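Long-range contact in gluconate kinase (Lactobacillus acidophilus, PDB 3LL3), which probably phosphorylates a sugar or sugar acid such as gluconate at the expense of ATP, as an FGGY-family carbohydrate kinase: residues 410-424 with 457-471. Sequence-based numbering, arbitrary orientation.
Sequences RQLCANIFNVPIVTM and ADKVYFPNPKEAATY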
loop_
_atom_site.group_PDB
_atom_site.type_symbol
_atom_site.label_atom_id
_atom_site.label_comp_id
_atom_site.label_asym_id
_atom_site.label_seq_id
_atom_site.Cartn_x
_atom_site.Cartn_y
_atom_site.Cartn_z
ATOM N N ARG A 410 -23.487 4.897 -4.441
ATOM C CA ARG A 410 -24.678 4.365 -3.793
ATOM C C ARG A 410 -24.801 2.877 -4.055
ATOM O O ARG A 410 -25.033 2.092 -3.135
ATOM C CB ARG A 410 -25.924 5.116 -4.264
ATOM C CG ARG A 410 -25.987 6.531 -3.726
ATOM C CD ARG A 410 -26.994 7.380 -4.467
ATOM N NE ARG A 410 -27.097 8.708 -3.869
ATOM C CZ ARG A 410 -28.005 9.612 -4.222
ATOM N NH1 ARG A 410 -28.880 9.327 -5.188
ATOM N NH2 ARG A 410 -28.045 10.795 -3.619
ATOM N N GLN A 411 -24.622 2.486 -5.315
ATOM C CA GLN A 411 -24.763 1.088 -5.691
ATOM C C GLN A 411 -23.652 0.235 -5.114
ATOM O O GLN A 411 -23.859 -0.923 -4.711
ATOM C CB GLN A 411 -24.794 0.939 -7.227
ATOM C CG GLN A 411 -25.082 -0.481 -7.671
ATOM C CD GLN A 411 -26.471 -0.937 -7.247
ATOM O OE1 GLN A 411 -26.640 -2.008 -6.658
ATOM N NE2 GLN A 411 -27.469 -0.112 -7.525
ATOM N N LEU A 412 -22.454 0.806 -5.094
ATOM C CA LEU A 412 -21.310 0.111 -4.519
ATOM C C LEU A 412 -21.562 -0.192 -3.034
ATOM O O LEU A 412 -21.245 -1.279 -2.537
ATOM C CB LEU A 412 -20.060 0.975 -4.678
ATOM C CG LEU A 412 -18.852 0.230 -5.202
ATOM C CD1 LEU A 412 -17.752 1.188 -5.591
ATOM C CD2 LEU A 412 -18.386 -0.693 -4.118
ATOM N N CYS A 413 -22.141 0.771 -2.326
ATOM C CA CYS A 413 -22.482 0.554 -0.909
ATOM C C CYS A 413 -23.468 -0.587 -0.784
ATOM O O CYS A 413 -23.316 -1.468 0.056
ATOM C CB CYS A 413 -23.102 1.811 -0.291
ATOM S SG CYS A 413 -21.907 3.125 0.070
ATOM N N ALA A 414 -24.500 -0.551 -1.620
ATOM C CA ALA A 414 -25.496 -1.620 -1.652
ATOM C C ALA A 414 -24.829 -2.979 -1.876
ATOM O O ALA A 414 -25.151 -3.957 -1.201
ATOM C CB ALA A 414 -26.512 -1.352 -2.760
ATOM N N ASN A 415 -23.923 -3.033 -2.852
ATOM C CA ASN A 415 -23.223 -4.269 -3.183
ATOM C C ASN A 415 -22.283 -4.799 -2.081
ATOM O O ASN A 415 -22.187 -6.013 -1.877
ATOM C CB ASN A 415 -22.463 -4.092 -4.496
ATOM C CG ASN A 415 -23.395 -3.874 -5.682
ATOM O OD1 ASN A 415 -24.603 -4.067 -5.569
ATOM N ND2 ASN A 415 -22.836 -3.467 -6.815
ATOM N N ILE A 416 -21.592 -3.886 -1.393
ATOM C CA ILE A 416 -20.701 -4.247 -0.289
ATOM C C ILE A 416 -21.460 -4.581 0.997
ATOM O O ILE A 416 -21.195 -5.611 1.621
ATOM C CB ILE A 416 -19.657 -3.146 -0.033
ATOM C CG1 ILE A 416 -18.618 -3.158 -1.161
ATOM C CG2 ILE A 416 -18.996 -3.323 1.331
ATOM C CD1 ILE A 416 -17.677 -1.972 -1.132
ATOM N N PHE A 417 -22.396 -3.724 1.393
ATOM C CA PHE A 417 -23.235 -3.998 2.563
ATOM C C PHE A 417 -24.216 -5.154 2.313
ATOM O O PHE A 417 -24.636 -5.833 3.247
ATOM C CB PHE A 417 -24.009 -2.740 3.005
ATOM C CG PHE A 417 -23.176 -1.727 3.773
ATOM C CD1 PHE A 417 -23.450 -1.452 5.103
ATOM C CD2 PHE A 417 -22.139 -1.040 3.155
ATOM C CE1 PHE A 417 -22.691 -0.507 5.821
ATOM C CE2 PHE A 417 -21.383 -0.099 3.847
ATOM C CZ PHE A 417 -21.650 0.163 5.194
ATOM N N ASN A 418 -24.570 -5.387 1.051
ATOM C CA ASN A 418 -25.545 -6.427 0.701
ATOM C C ASN A 418 -26.888 -6.227 1.412
ATOM O O ASN A 418 -27.519 -7.193 1.852
ATOM C CB ASN A 418 -25.033 -7.835 1.001
ATOM C CG ASN A 418 -25.757 -8.906 0.168
ATOM O OD1 ASN A 418 -26.405 -8.591 -0.832
ATOM N ND2 ASN A 418 -25.644 -10.164 0.579
ATOM N N VAL A 419 -27.285 -4.967 1.549
ATOM C CA VAL A 419 -28.622 -4.603 1.996
ATOM C C VAL A 419 -29.045 -3.396 1.139
ATOM O O VAL A 419 -28.191 -2.686 0.588
ATOM C CB VAL A 419 -28.674 -4.280 3.528
ATOM C CG1 VAL A 419 -27.949 -5.332 4.352
ATOM C CG2 VAL A 419 -28.075 -2.951 3.812
ATOM N N PRO A 420 -30.356 -3.172 0.982
ATOM C CA PRO A 420 -30.736 -2.033 0.143
ATOM C C PRO A 420 -30.282 -0.701 0.745
ATOM O O PRO A 420 -30.309 -0.521 1.971
ATOM C CB PRO A 420 -32.264 -2.118 0.105
ATOM C CG PRO A 420 -32.577 -3.546 0.454
ATOM C CD PRO A 420 -31.528 -3.941 1.435
ATOM N N ILE A 421 -29.868 0.216 -0.124
ATOM C CA ILE A 421 -29.475 1.557 0.275
ATOM C C ILE A 421 -30.629 2.506 -0.063
ATOM O O ILE A 421 -31.086 2.559 -1.217
ATOM C CB ILE A 421 -28.186 1.997 -0.471
ATOM C CG1 ILE A 421 -26.995 1.090 -0.100
ATOM C CG2 ILE A 421 -27.918 3.489 -0.267
ATOM C CD1 ILE A 421 -26.448 1.332 1.275
ATOM N N VAL A 422 -31.123 3.218 0.946
ATOM C CA VAL A 422 -32.192 4.190 0.758
ATOM C C VAL A 422 -31.684 5.608 0.927
ATOM O O VAL A 422 -31.235 5.983 2.010
ATOM C CB VAL A 422 -33.335 3.966 1.762
ATOM C CG1 VAL A 422 -34.454 4.956 1.510
ATOM C CG2 VAL A 422 -33.822 2.534 1.696
ATOM N N THR A 423 -31.758 6.403 -0.134
ATOM C CA THR A 423 -31.323 7.787 -0.059
ATOM C C THR A 423 -32.514 8.635 0.354
ATOM O O THR A 423 -33.658 8.223 0.187
ATOM C CB THR A 423 -30.726 8.283 -1.385
ATOM O OG1 THR A 423 -31.626 7.967 -2.457
ATOM C CG2 THR A 423 -29.399 7.610 -1.641
HETATM N N MSE A 424 -32.243 9.802 0.922
HETATM C CA MSE A 424 -33.290 10.606 1.549
HETATM C C MSE A 424 -33.478 11.908 0.800
HETATM O O MSE A 424 -32.535 12.445 0.216
HETATM C CB MSE A 424 -32.936 10.911 3.013
HETATM C CG MSE A 424 -32.434 9.699 3.777
HETATM SE SE MSE A 424 -33.790 8.273 3.906
HETATM C CE MSE A 424 -35.195 9.349 4.800
ATOM N N ALA A 457 -38.015 9.139 2.081
ATOM C CA ALA A 457 -37.072 8.418 1.242
ATOM C C ALA A 457 -37.155 8.889 -0.212
ATOM O O ALA A 457 -38.228 9.231 -0.701
ATOM C CB ALA A 457 -37.371 6.942 1.324
ATOM N N ASP A 458 -36.019 8.889 -0.902
ATOM C CA ASP A 458 -35.958 9.370 -2.271
ATOM C C ASP A 458 -35.792 8.221 -3.255
ATOM O O ASP A 458 -36.714 7.916 -4.003
ATOM C CB ASP A 458 -34.815 10.362 -2.464
ATOM C CG ASP A 458 -34.854 11.022 -3.829
ATOM O OD1 ASP A 458 -35.966 11.148 -4.372
ATOM O OD2 ASP A 458 -33.796 11.405 -4.369
ATOM N N LYS A 459 -34.609 7.610 -3.257
ATOM C CA LYS A 459 -34.296 6.491 -4.160
ATOM C C LYS A 459 -33.827 5.262 -3.383
ATOM O O LYS A 459 -33.229 5.405 -2.313
ATOM C CB LYS A 459 -33.214 6.894 -5.168
ATOM C CG LYS A 459 -33.760 7.385 -6.501
ATOM C CD LYS A 459 -33.679 8.883 -6.650
ATOM C CE LYS A 459 -32.356 9.293 -7.267
ATOM N NZ LYS A 459 -32.482 9.380 -8.740
ATOM N N VAL A 460 -34.103 4.067 -3.905
ATOM C CA VAL A 460 -33.610 2.839 -3.291
ATOM C C VAL A 460 -32.651 2.118 -4.258
ATOM O O VAL A 460 -32.892 2.067 -5.474
ATOM C CB VAL A 460 -34.737 1.871 -2.926
ATOM C CG1 VAL A 460 -34.185 0.693 -2.148
ATOM C CG2 VAL A 460 -35.835 2.576 -2.150
ATOM N N TYR A 461 -31.569 1.577 -3.716
ATOM C CA TYR A 461 -30.602 0.823 -4.506
ATOM C C TYR A 461 -30.501 -0.591 -3.955
ATOM O O TYR A 461 -30.061 -0.771 -2.822
ATOM C CB TYR A 461 -29.234 1.514 -4.440
ATOM C CG TYR A 461 -29.264 2.919 -5.001
ATOM C CD1 TYR A 461 -28.834 3.180 -6.296
ATOM C CD2 TYR A 461 -29.741 3.977 -4.245
ATOM C CE1 TYR A 461 -28.863 4.452 -6.812
ATOM C CE2 TYR A 461 -29.777 5.251 -4.755
ATOM C CZ TYR A 461 -29.339 5.488 -6.044
ATOM O OH TYR A 461 -29.387 6.771 -6.568
ATOM N N PHE A 462 -30.915 -1.593 -4.736
ATOM C CA PHE A 462 -30.802 -2.977 -4.281
ATOM C C PHE A 462 -29.456 -3.577 -4.660
ATOM O O PHE A 462 -28.906 -3.246 -5.706
ATOM C CB PHE A 462 -31.930 -3.840 -4.841
ATOM C CG PHE A 462 -33.297 -3.348 -4.471
ATOM C CD1 PHE A 462 -33.960 -2.432 -5.284
ATOM C CD2 PHE A 462 -33.913 -3.782 -3.307
ATOM C CE1 PHE A 462 -35.232 -1.943 -4.931
ATOM C CE2 PHE A 462 -35.192 -3.308 -2.957
ATOM C CZ PHE A 462 -35.845 -2.385 -3.782
ATOM N N PRO A 463 -28.919 -4.459 -3.802
ATOM C CA PRO A 463 -27.648 -5.138 -4.096
ATOM C C PRO A 463 -27.744 -5.888 -5.420
ATOM O O PRO A 463 -28.726 -6.580 -5.656
ATOM C CB PRO A 463 -27.502 -6.128 -2.940
ATOM C CG PRO A 463 -28.315 -5.495 -1.815
ATOM C CD PRO A 463 -29.489 -4.879 -2.511
ATOM N N ASN A 464 -26.759 -5.702 -6.288
ATOM C CA ASN A 464 -26.601 -6.529 -7.475
ATOM C C ASN A 464 -25.909 -7.830 -7.030
ATOM O O ASN A 464 -24.794 -7.805 -6.492
ATOM C CB ASN A 464 -25.808 -5.751 -8.532
ATOM C CG ASN A 464 -25.422 -6.598 -9.720
ATOM O OD1 ASN A 464 -24.673 -7.568 -9.591
ATOM N ND2 ASN A 464 -25.907 -6.214 -10.903
ATOM N N PRO A 465 -26.600 -8.970 -7.199
ATOM C CA PRO A 465 -26.170 -10.279 -6.681
ATOM C C PRO A 465 -24.766 -10.681 -7.136
ATOM O O PRO A 465 -23.996 -11.237 -6.341
ATOM C CB PRO A 465 -27.189 -11.250 -7.293
ATOM C CG PRO A 465 -28.380 -10.416 -7.588
ATOM C CD PRO A 465 -27.864 -9.055 -7.950
ATOM N N LYS A 466 -24.456 -10.422 -8.405
ATOM C CA LYS A 466 -23.159 -10.779 -8.963
ATOM C C LYS A 466 -22.023 -10.022 -8.262
ATOM O O LYS A 466 -21.134 -10.639 -7.690
ATOM C CB LYS A 466 -23.154 -10.523 -10.470
ATOM C CG LYS A 466 -22.252 -11.449 -11.241
ATOM C CD LYS A 466 -22.489 -11.315 -12.734
ATOM C CE LYS A 466 -21.763 -12.415 -13.499
ATOM N NZ LYS A 466 -22.147 -13.775 -13.000
ATOM N N GLU A 467 -22.065 -8.690 -8.284
ATOM C CA GLU A 467 -21.080 -7.877 -7.560
ATOM C C GLU A 467 -21.083 -8.131 -6.051
ATOM O O GLU A 467 -20.023 -8.159 -5.415
ATOM C CB GLU A 467 -21.283 -6.388 -7.823
ATOM C CG GLU A 467 -20.911 -5.939 -9.214
ATOM C CD GLU A 467 -20.433 -4.497 -9.238
ATOM O OE1 GLU A 467 -20.395 -3.850 -8.161
ATOM O OE2 GLU A 467 -20.086 -4.002 -10.335
ATOM N N ALA A 468 -22.266 -8.305 -5.468
ATOM C CA ALA A 468 -22.346 -8.576 -4.042
ATOM C C ALA A 468 -21.506 -9.796 -3.687
ATOM O O ALA A 468 -20.799 -9.808 -2.670
ATOM C CB ALA A 468 -23.797 -8.764 -3.595
ATOM N N ALA A 469 -21.574 -10.818 -4.532
ATOM C CA ALA A 469 -20.768 -12.019 -4.334
ATOM C C ALA A 469 -19.271 -11.724 -4.440
ATOM O O ALA A 469 -18.462 -12.249 -3.657
ATOM C CB ALA A 469 -21.166 -13.109 -5.326
ATOM N N THR A 470 -18.903 -10.902 -5.418
ATOM C CA THR A 470 -17.496 -10.551 -5.588
ATOM C C THR A 470 -16.982 -9.886 -4.295
ATOM O O THR A 470 -15.935 -10.251 -3.749
ATOM C CB THR A 470 -17.321 -9.577 -6.756
ATOM O OG1 THR A 470 -17.767 -10.194 -7.978
ATOM C CG2 THR A 470 -15.864 -9.168 -6.878
ATOM N N TYR A 471 -17.745 -8.918 -3.803
ATOM C CA TYR A 471 -17.346 -8.179 -2.621
ATOM C C TYR A 471 -17.362 -9.054 -1.385
ATOM O O TYR A 471 -16.556 -8.882 -0.483
ATOM C CB TYR A 471 -18.207 -6.919 -2.448
ATOM C CG TYR A 471 -17.824 -5.871 -3.461
ATOM C CD1 TYR A 471 -16.527 -5.355 -3.489
ATOM C CD2 TYR A 471 -18.727 -5.437 -4.418
ATOM C CE1 TYR A 471 -16.155 -4.416 -4.427
ATOM C CE2 TYR A 471 -18.363 -4.506 -5.366
ATOM C CZ TYR A 471 -17.083 -3.997 -5.366
ATOM O OH TYR A 471 -16.739 -3.070 -6.314
HETATM O O HOH W 1 -21.210 -8.014 -0.561
HETATM O O HOH W 2 -18.840 -7.380 1.283
HETATM O O HOH W 3 -31.601 10.595 -3.661
#
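Arg-410 lies across one face of the Tyr-461 ring: its CB sits 3.7 Å from the ring centroid and only 5° off the normal, a CH-pi contact over the centre. From there the extended side chain follows the ring out to its hydroxyl, where Arg-410 NH1 donates to Tyr-461 OH at 2.9 Å. The oxygen lies close to the guanidinium plane, so the group meets the phenol with its edge; the guanidinium and ring planes are turned 66° apart. In Tyr-461, CG anti to the carbonyl carbon carries the ring to the Arg-410 side chain of helix 410-417. Asp-407 also hydrogen-bonds the hydroxyl, and Leu-404 O takes Arg-410 NE. With an alanine here instead of Tyr-461, Arg-410 NH1 would probably lose this acceptor and a gap would open beside its CB and CD.

At the other end, Asn-415 spends both ends of its amide on the start of helix 465-485. Its OD1 accepts from Asn-464 N at 2.8 Å, while its ND2 reaches Glu-467 OE1 from above the carboxylate plane, a bent bond (134°). Asn-464 is itself the N-cap, its OD1 receiving Glu-467 N at 3.1 Å. Farther along, Ile-416 CG1 lies over a face of Tyr-471, 3.9 Å from the ring centroid, and Tyr-471 OH is hydrogen-bonded to Glu-374 of helix 365-388.

The two strands are paired through their backbones. Ile-421 and Tyr-461 form an antiparallel hydrogen-bonded pair, Tyr-461 N to Ile-421 O measuring 2.7 Å; a beta bulge follows between Val-422 and Met-424. Strand 457-461 is thereby added antiparallel at the edge of the C-terminal domain's mixed sheet, beside strand 421-424, which continues parallel to strand 396-400: a helix-flanked sheet belonging to the actin-like ATPase fold of FGGY kinases.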